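Side-chain contacts in myosin regulatory light chain (Physarum polycephalum, PDB 2BL0), which binds a calcium ion through an EF-hand loop and, as in other myosins, probably embraces the heavy-chain lever arm and helps regulate the motor: residues C[29-32]-C[33-37]; C[59-62]-C[63-67]; C[74-77]-C[78-82]. All coordinates share one frame; numbering follows the deposited sequence.

Contact 1 of 3, residues C[29-32]-C[33-37]; sequences QTVL and KQFGV
A Schellman motif ends helix 25-35 where L32 meets V37. V37 N donates to L32 O at 3.1 Å (148° at the hydrogen), and a second, weak bond runs from G36 N to K33 O (3.3 Å). G36, with a positive phi of 68°, turns the chain out of the helix and brings V37 back against L32. Their side chains cross obliquely, L32 CD2 lying 3.8 Å from V37 CB, the apolar contact that usually accompanies this cap. In the EF-hand fold this helix follows the short strand 22-24, and L32 also packs on F44 and M47 of helix 41-51. Just before G36, F35 lies side by side with V31, one turn earlier. The CG1 branch of V31, anti to the backbone N (chi1 169°), is the one that meets the ring, 4.0 Å from F35 CD1. F35 CD1 also comes 3.3 Å from V31 O, which lies near the ring plane and accepts F35 N at 3.0 Å. Both residues also touch apolar side chains of the chain of another protein. Extended beyond CG, Q34 runs past T30 O, its CG 3.2 Å from that oxygen, before its NE2 reaches S17 OG in a weak hydrogen bond.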
ATOM      1  N   GLN C  29     -26.669 -31.942   1.213  1.00  7.34           N
ATOM      2  CA  GLN C  29     -26.312 -33.192   0.538  1.00  8.08           C
ATOM      3  C   GLN C  29     -26.551 -33.081  -0.962  1.00  7.80           C
ATOM      4  O   GLN C  29     -25.711 -33.489  -1.755  1.00  8.59           O
ATOM      5  CB  GLN C  29     -27.109 -34.365   1.096  1.00  8.81           C
ATOM      6  CG  GLN C  29     -26.803 -34.672   2.536  1.00 11.00           C
ATOM      7  CD  GLN C  29     -25.466 -35.373   2.732  1.00 14.79           C
ATOM      8  OE1 GLN C  29     -24.618 -35.404   1.834  1.00 17.03           O
ATOM      9  NE2 GLN C  29     -25.279 -35.949   3.912  1.00 17.85           N
ATOM     10  N   THR C  30     -27.697 -32.531  -1.348  1.00  7.31           N
ATOM     11  CA  THR C  30     -28.023 -32.360  -2.764  1.00  6.71           C
ATOM     12  C   THR C  30     -27.093 -31.377  -3.448  1.00  6.86           C
ATOM     13  O   THR C  30     -26.632 -31.620  -4.554  1.00  6.91           O
ATOM     14  CB  THR C  30     -29.484 -31.911  -2.888  1.00  7.16           C
ATOM     15  OG1 THR C  30     -30.333 -32.965  -2.429  1.00  6.45           O
ATOM     16  CG2 THR C  30     -29.893 -31.724  -4.328  1.00  7.41           C
ATOM     17  N   VAL C  31     -26.780 -30.273  -2.760  1.00  6.56           N
ATOM     18  CA  VAL C  31     -25.851 -29.286  -3.289  1.00  7.26           C
ATOM     19  C   VAL C  31     -24.461 -29.888  -3.562  1.00  7.50           C
ATOM     20  O   VAL C  31     -23.854 -29.663  -4.628  1.00  7.03           O
ATOM     21  CB  VAL C  31     -25.743 -28.071  -2.307  1.00  7.22           C
ATOM     22  CG1 VAL C  31     -24.608 -27.184  -2.696  1.00  9.73           C
ATOM     23  CG2 VAL C  31     -27.060 -27.295  -2.315  1.00  7.54           C
ATOM     24  N   LEU C  32     -23.949 -30.662  -2.612  1.00  7.40           N
ATOM     25  CA  LEU C  32     -22.646 -31.288  -2.787  1.00  8.40           C
ATOM     26  C   LEU C  32     -22.649 -32.238  -3.991  1.00  7.66           C
ATOM     27  O   LEU C  32     -21.693 -32.270  -4.769  1.00  8.34           O
ATOM     28  CB  LEU C  32     -22.215 -32.014  -1.500  1.00  8.25           C
ATOM     29  CG  LEU C  32     -21.925 -31.083  -0.328  1.00 10.56           C
ATOM     30  CD1 LEU C  32     -21.839 -31.860   0.972  1.00 12.05           C
ATOM     31  CD2 LEU C  32     -20.645 -30.295  -0.581  1.00 12.74           C
ATOM     32  N   LYS C  33     -23.741 -32.960  -4.182  1.00  7.52           N
ATOM     33  CA  LYS C  33     -23.860 -33.859  -5.345  1.00  7.94           C
ATOM     34  C   LYS C  33     -23.915 -33.065  -6.638  1.00  8.13           C
ATOM     35  O   LYS C  33     -23.284 -33.441  -7.627  1.00  8.89           O
ATOM     36  CB  LYS C  33     -25.074 -34.755  -5.211  1.00  8.07           C
ATOM     37  CG  LYS C  33     -24.903 -35.769  -4.098  1.00  8.66           C
ATOM     38  CD  LYS C  33     -26.109 -36.639  -3.930  1.00 11.96           C
ATOM     39  CE  LYS C  33     -25.865 -37.690  -2.849  1.00 14.06           C
ATOM     40  NZ  LYS C  33     -27.101 -38.456  -2.533  1.00 15.61           N
ATOM     41  N   GLN C  34     -24.665 -31.961  -6.627  1.00  8.18           N
ATOM     42  CA  GLN C  34     -24.809 -31.122  -7.820  1.00  7.35           C
ATOM     43  C   GLN C  34     -23.441 -30.659  -8.294  1.00  7.63           C
ATOM     44  O   GLN C  34     -23.101 -30.769  -9.481  1.00  7.30           O
ATOM     45  CB  GLN C  34     -25.690 -29.892  -7.548  1.00  7.32           C
ATOM     46  CG  GLN C  34     -27.180 -30.132  -7.350  1.00  6.68           C
ATOM     47  CD  GLN C  34     -27.934 -28.849  -6.959  1.00  8.20           C
ATOM     48  OE1 GLN C  34     -27.329 -27.918  -6.450  1.00  9.83           O
ATOM     49  NE2 GLN C  34     -29.260 -28.819  -7.187  1.00  6.98           N
ATOM     50  N   PHE C  35     -22.630 -30.153  -7.364  1.00  7.93           N
ATOM     51  CA  PHE C  35     -21.361 -29.525  -7.730  1.00  8.92           C
ATOM     52  C   PHE C  35     -20.165 -30.512  -7.715  1.00 10.17           C
ATOM     53  O   PHE C  35     -19.037 -30.136  -8.018  1.00 10.70           O
ATOM     54  CB  PHE C  35     -21.091 -28.329  -6.804  1.00  8.38           C
ATOM     55  CG  PHE C  35     -21.963 -27.133  -7.079  1.00  9.11           C
ATOM     56  CD1 PHE C  35     -23.196 -27.014  -6.463  1.00  7.01           C
ATOM     57  CD2 PHE C  35     -21.549 -26.127  -7.976  1.00  7.37           C
ATOM     58  CE1 PHE C  35     -24.014 -25.944  -6.718  1.00  8.83           C
ATOM     59  CE2 PHE C  35     -22.360 -25.023  -8.208  1.00  6.95           C
ATOM     60  CZ  PHE C  35     -23.585 -24.923  -7.589  1.00  7.38           C
ATOM     61  N   GLY C  36     -20.417 -31.768  -7.373  1.00 11.08           N
ATOM     62  CA  GLY C  36     -19.379 -32.790  -7.385  1.00 11.75           C
ATOM     63  C   GLY C  36     -18.290 -32.629  -6.336  1.00 12.52           C
ATOM     64  O   GLY C  36     -17.142 -32.963  -6.605  1.00 13.47           O
ATOM     65  N   VAL C  37     -18.652 -32.135  -5.153  1.00 12.51           N
ATOM     66  CA  VAL C  37     -17.747 -32.052  -4.009  1.00 13.59           C
ATOM     67  C   VAL C  37     -18.034 -33.214  -3.090  1.00 14.15           C
ATOM     68  O   VAL C  37     -19.163 -33.380  -2.611  1.00 13.63           O
ATOM     69  CB  VAL C  37     -17.901 -30.724  -3.231  1.00 13.17           C
ATOM     70  CG1 VAL C  37     -16.933 -30.667  -2.046  1.00 13.80           C
ATOM     71  CG2 VAL C  37     -17.677 -29.552  -4.162  1.00 14.66           C
TER

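Contact 2 of 3, residues C[59-62]-C[63-67]; sequences IQFP and EFLSM. With CA (calcium ion), chain E.
CG of E63 stands beside its own backbone N (chi1 -70°) and the chain is extended from there, which carries the carboxylate back alongside Q60. The backbone N of Q60, the N-cap residue, donates to E63 OE1 at 2.8 Å, an almost straight bond (178°) that uses the anti lone pair of E63 OE1. With the two metal bonds, it helps fix the rotation of a carboxylate that grips calcium with both oxygens, E63 OE1 at 2.5 Å and E63 OE2 at 2.4 Å from the ion. E63 is thus the bidentate last ligand of the EF-hand loop, together with the side chains of D52, T54 and N56 and the carbonyl O of K58. Q60 O starts the helix by accepting F64 N at 3.1 Å. F61 has CG anti to its backbone N, which brings the ring next to L65, whose CB lies over one face in a CH-pi contact, 4.2 Å from the F61 ring centroid and 21° off the normal. F61 CE1 reaches the edge of the F64 ring, 4.2 Å from F64 CD2, while I59 CG2 touches F64 CB at 4.0 Å. F61 also meets F12 of helix 3-15 edge-to-face, and I59 pairs with I23 of strand 22-24 and packs on helix 41-51.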
ATOM      1  N   ILE C  59     -29.408 -23.464   7.724  1.00  4.89           N
ATOM      2  CA  ILE C  59     -28.392 -22.442   7.513  1.00  5.21           C
ATOM      3  C   ILE C  59     -29.055 -21.249   6.822  1.00  5.26           C
ATOM      4  O   ILE C  59     -29.454 -21.353   5.665  1.00  6.06           O
ATOM      5  CB  ILE C  59     -27.229 -22.965   6.610  1.00  5.10           C
ATOM      6  CG1 ILE C  59     -26.576 -24.231   7.178  1.00  5.90           C
ATOM      7  CG2 ILE C  59     -26.181 -21.832   6.404  1.00  5.86           C
ATOM      8  CD1 ILE C  59     -25.662 -24.967   6.202  1.00  5.85           C
ATOM      9  N   GLN C  60     -29.189 -20.137   7.536  1.00  5.42           N
ATOM     10  CA  GLN C  60     -29.692 -18.886   6.960  1.00  5.06           C
ATOM     11  C   GLN C  60     -28.544 -18.175   6.251  1.00  5.71           C
ATOM     12  O   GLN C  60     -27.384 -18.403   6.573  1.00  4.62           O
ATOM     13  CB  GLN C  60     -30.243 -17.947   8.036  1.00  5.24           C
ATOM     14  CG  GLN C  60     -31.192 -18.560   9.087  1.00  7.32           C
ATOM     15  CD  GLN C  60     -32.394 -19.268   8.492  1.00  7.98           C
ATOM     16  OE1 GLN C  60     -32.851 -20.293   9.040  1.00 12.10           O
ATOM     17  NE2 GLN C  60     -32.924 -18.737   7.384  1.00  8.11           N
ATOM     18  N   PHE C  61     -28.850 -17.265   5.330  1.00  4.20           N
ATOM     19  CA  PHE C  61     -27.787 -16.490   4.718  1.00  5.62           C
ATOM     20  C   PHE C  61     -26.856 -15.805   5.742  1.00  5.51           C
ATOM     21  O   PHE C  61     -25.651 -15.917   5.617  1.00  4.81           O
ATOM     22  CB  PHE C  61     -28.296 -15.458   3.695  1.00  6.36           C
ATOM     23  CG  PHE C  61     -27.193 -14.605   3.147  1.00  6.44           C
ATOM     24  CD1 PHE C  61     -26.133 -15.200   2.482  1.00  5.22           C
ATOM     25  CD2 PHE C  61     -27.163 -13.229   3.363  1.00  8.15           C
ATOM     26  CE1 PHE C  61     -25.077 -14.453   2.011  1.00  6.44           C
ATOM     27  CE2 PHE C  61     -26.106 -12.471   2.884  1.00  9.33           C
ATOM     28  CZ  PHE C  61     -25.053 -13.093   2.209  1.00  8.02           C
ATOM     29  N   PRO C  62     -27.364 -15.059   6.731  1.00  6.16           N
ATOM     30  CA  PRO C  62     -26.429 -14.424   7.683  1.00  6.40           C
ATOM     31  C   PRO C  62     -25.453 -15.391   8.368  1.00  5.20           C
ATOM     32  O   PRO C  62     -24.333 -14.981   8.662  1.00  5.87           O
ATOM     33  CB  PRO C  62     -27.339 -13.733   8.680  1.00  6.56           C
ATOM     34  CG  PRO C  62     -28.609 -13.427   7.871  1.00  7.88           C
ATOM     35  CD  PRO C  62     -28.757 -14.613   6.952  1.00  6.86           C
ATOM     36  N   GLU C  63     -25.886 -16.627   8.618  1.00  5.34           N
ATOM     37  CA  GLU C  63     -25.031 -17.668   9.196  1.00  4.50           C
ATOM     38  C   GLU C  63     -23.924 -18.079   8.220  1.00  4.79           C
ATOM     39  O   GLU C  63     -22.766 -18.175   8.592  1.00  5.62           O
ATOM     40  CB  GLU C  63     -25.864 -18.878   9.593  1.00  4.61           C
ATOM     41  CG  GLU C  63     -26.779 -18.649  10.789  1.00  4.34           C
ATOM     42  CD  GLU C  63     -27.628 -19.869  11.096  1.00  2.51           C
ATOM     43  OE1 GLU C  63     -28.422 -20.226  10.230  1.00  4.07           O
ATOM     44  OE2 GLU C  63     -27.462 -20.546  12.137  1.00  3.72           O
ATOM     45  N   PHE C  64     -24.307 -18.339   6.972  1.00  5.17           N
ATOM     46  CA  PHE C  64     -23.370 -18.661   5.898  1.00  5.44           C
ATOM     47  C   PHE C  64     -22.380 -17.505   5.725  1.00  5.77           C
ATOM     48  O   PHE C  64     -21.177 -17.720   5.644  1.00  5.95           O
ATOM     49  CB  PHE C  64     -24.163 -18.907   4.617  1.00  4.95           C
ATOM     50  CG  PHE C  64     -23.322 -19.142   3.385  1.00  6.13           C
ATOM     51  CD1 PHE C  64     -22.724 -20.376   3.173  1.00  6.65           C
ATOM     52  CD2 PHE C  64     -23.147 -18.135   2.435  1.00  5.56           C
ATOM     53  CE1 PHE C  64     -21.958 -20.615   2.040  1.00  6.36           C
ATOM     54  CE2 PHE C  64     -22.383 -18.360   1.292  1.00  7.05           C
ATOM     55  CZ  PHE C  64     -21.782 -19.608   1.094  1.00  6.93           C
ATOM     56  N   LEU C  65     -22.906 -16.276   5.669  1.00  6.43           N
ATOM     57  CA  LEU C  65     -22.088 -15.075   5.487  1.00  7.37           C
ATOM     58  C   LEU C  65     -21.048 -14.924   6.574  1.00  7.01           C
ATOM     59  O   LEU C  65     -19.863 -14.651   6.285  1.00  6.92           O
ATOM     60  CB  LEU C  65     -22.957 -13.808   5.472  1.00  7.20           C
ATOM     61  CG  LEU C  65     -22.200 -12.493   5.227  1.00  9.23           C
ATOM     62  CD1 LEU C  65     -21.449 -12.586   3.897  1.00 11.70           C
ATOM     63  CD2 LEU C  65     -23.144 -11.291   5.259  1.00 10.16           C
ATOM     64  N   SER C  66     -21.475 -15.065   7.827  1.00  7.41           N
ATOM     65  CA  SER C  66     -20.550 -14.968   8.948  1.00  8.20           C
ATOM     66  C   SER C  66     -19.400 -15.994   8.818  1.00  7.84           C
ATOM     67  O   SER C  66     -18.216 -15.663   9.045  1.00  6.53           O
ATOM     68  CB  SER C  66     -21.277 -15.150  10.285  1.00  8.50           C
ATOM     69  OG  SER C  66     -20.348 -15.109  11.373  1.00 14.72           O
ATOM     70  N   MET C  67     -19.751 -17.217   8.438  1.00  6.90           N
ATOM     71  CA  MET C  67     -18.776 -18.303   8.338  1.00  6.83           C
ATOM     72  C   MET C  67     -17.783 -18.063   7.208  1.00  7.67           C
ATOM     73  O   MET C  67     -16.552 -18.162   7.419  1.00  8.74           O
ATOM     74  CB  MET C  67     -19.490 -19.648   8.171  1.00  7.45           C
ATOM     75  CG  MET C  67     -18.546 -20.828   7.882  1.00  6.60           C
ATOM     76  SD  MET C  67     -19.422 -22.224   7.271  1.00  7.15           S
ATOM     77  CE  MET C  67     -19.836 -21.684   5.630  1.00  6.93           C
TER
HETATM   78 CA    CA E1155     -29.469 -21.877  11.785  1.00 23.88          CA

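Contact 3 of 3, residues C[74-77]-C[78-82]; sequences QTTS and EDILR
The flat carbonyl of S77 receives donors from opposite sides of its plane, L81 N and T76 OG1, each tilted only about 20° from it. L81 N lies 3.2 Å from S77 O with a fairly straight bond (163°), and T76 OG1 is also 3.2 Å from S77 O. I80 N adds a weak bond to S77 O at 3.3 Å. The other flat pair lies within the helix, where E78 meets the guanidinium edge of R82 in its plane, a salt bridge whose hydrogen bond is weak, E78 OE2 lying 2.9 Å from R82 NH2; R82 NH1 has a second, long and weak ion pair with D134. With chi1 of 63°, T76 places OG1 between its backbone N and carbonyl carbon, which brings it to the next carbonyl along the chain. The same hydroxyl is hydrogen-bonded to a polar side chain of the chain of another protein. T76 and I80 cross at about a right angle, I80 CG2 being 3.6 Å from T76 OG1. A valine here has no hydroxyl, which would probably leave S77 O with one donor fewer and the polar side chain of the other protein without this partner. The loop after helix 61-72, between the two EF-hand pairs, runs here into helix 78-87, whose L81 and E78 rest on I137 of helix 134-137. S77 O closes the first turn, while the S77 side chain, at the N-cap position, makes no capping bond; the acidic E78 and D79 in that turn are likely to interact favourably with the helix dipole.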
ATOM      1  N   GLN C  74      -9.989 -11.596   4.434  1.00 14.46           N
ATOM      2  CA  GLN C  74      -8.776 -10.925   3.969  1.00 14.68           C
ATOM      3  C   GLN C  74      -8.429 -11.197   2.511  1.00 15.26           C
ATOM      4  O   GLN C  74      -7.503 -10.594   1.980  1.00 13.13           O
ATOM      5  CB  GLN C  74      -7.601 -11.284   4.869  1.00 14.68           C
ATOM      6  CG  GLN C  74      -7.866 -11.006   6.348  1.00 15.41           C
ATOM      7  CD  GLN C  74      -8.558  -9.664   6.591  1.00 15.60           C
ATOM      8  OE1 GLN C  74      -8.165  -8.638   6.033  1.00 18.43           O
ATOM      9  NE2 GLN C  74      -9.576  -9.672   7.434  1.00 15.04           N
ATOM     10  N   THR C  75      -9.183 -12.072   1.842  1.00 15.84           N
ATOM     11  CA  THR C  75      -9.000 -12.203   0.399  1.00 17.56           C
ATOM     12  C   THR C  75      -9.523 -10.956  -0.299  1.00 18.64           C
ATOM     13  O   THR C  75     -10.298 -10.182   0.277  1.00 18.80           O
ATOM     14  CB  THR C  75      -9.733 -13.425  -0.191  1.00 17.79           C
ATOM     15  OG1 THR C  75     -11.151 -13.271  -0.018  1.00 18.34           O
ATOM     16  CG2 THR C  75      -9.343 -14.698   0.542  1.00 18.04           C
ATOM     17  N   THR C  76      -9.110 -10.783  -1.551  1.00 19.83           N
ATOM     18  CA  THR C  76      -9.605  -9.704  -2.390  1.00 20.58           C
ATOM     19  C   THR C  76     -10.149 -10.268  -3.696  1.00 21.64           C
ATOM     20  O   THR C  76     -10.068 -11.476  -3.959  1.00 21.83           O
ATOM     21  CB  THR C  76      -8.455  -8.697  -2.723  1.00 20.64           C
ATOM     22  OG1 THR C  76      -7.430  -9.369  -3.477  1.00 19.08           O
ATOM     23  CG2 THR C  76      -7.775  -8.166  -1.466  1.00 20.89           C
ATOM     24  N   SER C  77     -10.692  -9.383  -4.518  1.00 22.58           N
ATOM     25  CA  SER C  77     -11.122  -9.752  -5.871  1.00 23.53           C
ATOM     26  C   SER C  77      -9.923 -10.178  -6.722  1.00 23.65           C
ATOM     27  O   SER C  77      -8.754  -9.917  -6.372  1.00 22.53           O
ATOM     28  CB  SER C  77     -11.874  -8.611  -6.565  1.00 23.66           C
ATOM     29  OG  SER C  77     -11.496  -7.340  -6.061  1.00 26.73           O
ATOM     30  N   GLU C  78     -10.217 -10.849  -7.835  1.00 23.74           N
ATOM     31  CA  GLU C  78      -9.165 -11.336  -8.720  1.00 24.24           C
ATOM     32  C   GLU C  78      -8.355 -10.182  -9.281  1.00 24.44           C
ATOM     33  O   GLU C  78      -7.135 -10.283  -9.398  1.00 24.63           O
ATOM     34  CB  GLU C  78      -9.752 -12.142  -9.873  1.00 24.57           C
ATOM     35  CG  GLU C  78      -8.722 -12.950 -10.656  1.00 25.28           C
ATOM     36  CD  GLU C  78      -9.333 -13.714 -11.813  1.00 26.79           C
ATOM     37  OE1 GLU C  78     -10.562 -13.939 -11.797  1.00 28.52           O
ATOM     38  OE2 GLU C  78      -8.586 -14.085 -12.745  1.00 26.78           O
ATOM     39  N   ASP C  79      -9.045  -9.096  -9.625  1.00 24.30           N
ATOM     40  CA  ASP C  79      -8.414  -7.913 -10.217  1.00 24.71           C
ATOM     41  C   ASP C  79      -7.473  -7.215  -9.248  1.00 24.32           C
ATOM     42  O   ASP C  79      -6.447  -6.682  -9.653  1.00 24.17           O
ATOM     43  CB  ASP C  79      -9.478  -6.898 -10.675  1.00 24.93           C
ATOM     44  CG  ASP C  79     -10.245  -7.351 -11.907  1.00 26.20           C
ATOM     45  OD1 ASP C  79     -10.196  -8.549 -12.252  1.00 29.42           O
ATOM     46  OD2 ASP C  79     -10.935  -6.569 -12.599  1.00 26.76           O
ATOM     47  N   ILE C  80      -7.832  -7.184  -7.971  1.00 24.01           N
ATOM     48  CA  ILE C  80      -6.987  -6.510  -6.995  1.00 23.61           C
ATOM     49  C   ILE C  80      -5.714  -7.313  -6.763  1.00 23.21           C
ATOM     50  O   ILE C  80      -4.637  -6.732  -6.623  1.00 22.75           O
ATOM     51  CB  ILE C  80      -7.766  -6.199  -5.694  1.00 23.69           C
ATOM     52  CG1 ILE C  80      -8.639  -4.958  -5.929  1.00 24.28           C
ATOM     53  CG2 ILE C  80      -6.812  -5.943  -4.519  1.00 24.38           C
ATOM     54  CD1 ILE C  80      -9.671  -4.700  -4.881  1.00 24.78           C
ATOM     55  N   LEU C  81      -5.837  -8.638  -6.736  1.00 22.61           N
ATOM     56  CA  LEU C  81      -4.682  -9.519  -6.574  1.00 22.91           C
ATOM     57  C   LEU C  81      -3.776  -9.465  -7.807  1.00 23.16           C
ATOM     58  O   LEU C  81      -2.546  -9.452  -7.686  1.00 22.58           O
ATOM     59  CB  LEU C  81      -5.143 -10.952  -6.284  1.00 22.31           C
ATOM     60  CG  LEU C  81      -4.069 -12.039  -6.167  1.00 22.74           C
ATOM     61  CD1 LEU C  81      -3.000 -11.680  -5.133  1.00 21.98           C
ATOM     62  CD2 LEU C  81      -4.680 -13.395  -5.840  1.00 21.83           C
ATOM     63  N   ARG C  82      -4.386  -9.408  -8.990  1.00 23.35           N
ATOM     64  CA  ARG C  82      -3.644  -9.300 -10.245  1.00 24.03           C
ATOM     65  C   ARG C  82      -2.795  -8.034 -10.281  1.00 23.97           C
ATOM     66  O   ARG C  82      -1.601  -8.088 -10.574  1.00 24.10           O
ATOM     67  CB  ARG C  82      -4.613  -9.308 -11.433  1.00 23.97           C
ATOM     68  CG  ARG C  82      -3.955  -9.052 -12.801  1.00 25.23           C
ATOM     69  CD  ARG C  82      -4.878  -9.293 -14.006  1.00 26.49           C
ATOM     70  NE  ARG C  82      -5.744 -10.453 -13.816  1.00 28.24           N
ATOM     71  CZ  ARG C  82      -5.338 -11.721 -13.857  1.00 28.74           C
ATOM     72  NH1 ARG C  82      -4.065 -12.027 -14.102  1.00 29.45           N
ATOM     73  NH2 ARG C  82      -6.212 -12.693 -13.649  1.00 27.60           N
TER

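In the fold
Each contact lies at a helix end: contact 1 at the C-terminal end of helix 25-35, contacts 2 and 3 at the starts of helices 61-72 and 78-87. Contacts 1 and 2 belong to the same EF-hand pair, with centres 19 Å apart and nearest atoms about 9 Å apart; strands 22-24 and 58-60, which pair antiparallel, lead into their two helices. Calcium is bound at contact 2, while contacts 1 and 3 lie away from the metal site. Contact 3 lies in a different EF-hand range, its centre 22 Å from that of contact 2 and 27 Å from that of contact 1, across the centre of the chain. All three also touch the chain of another protein.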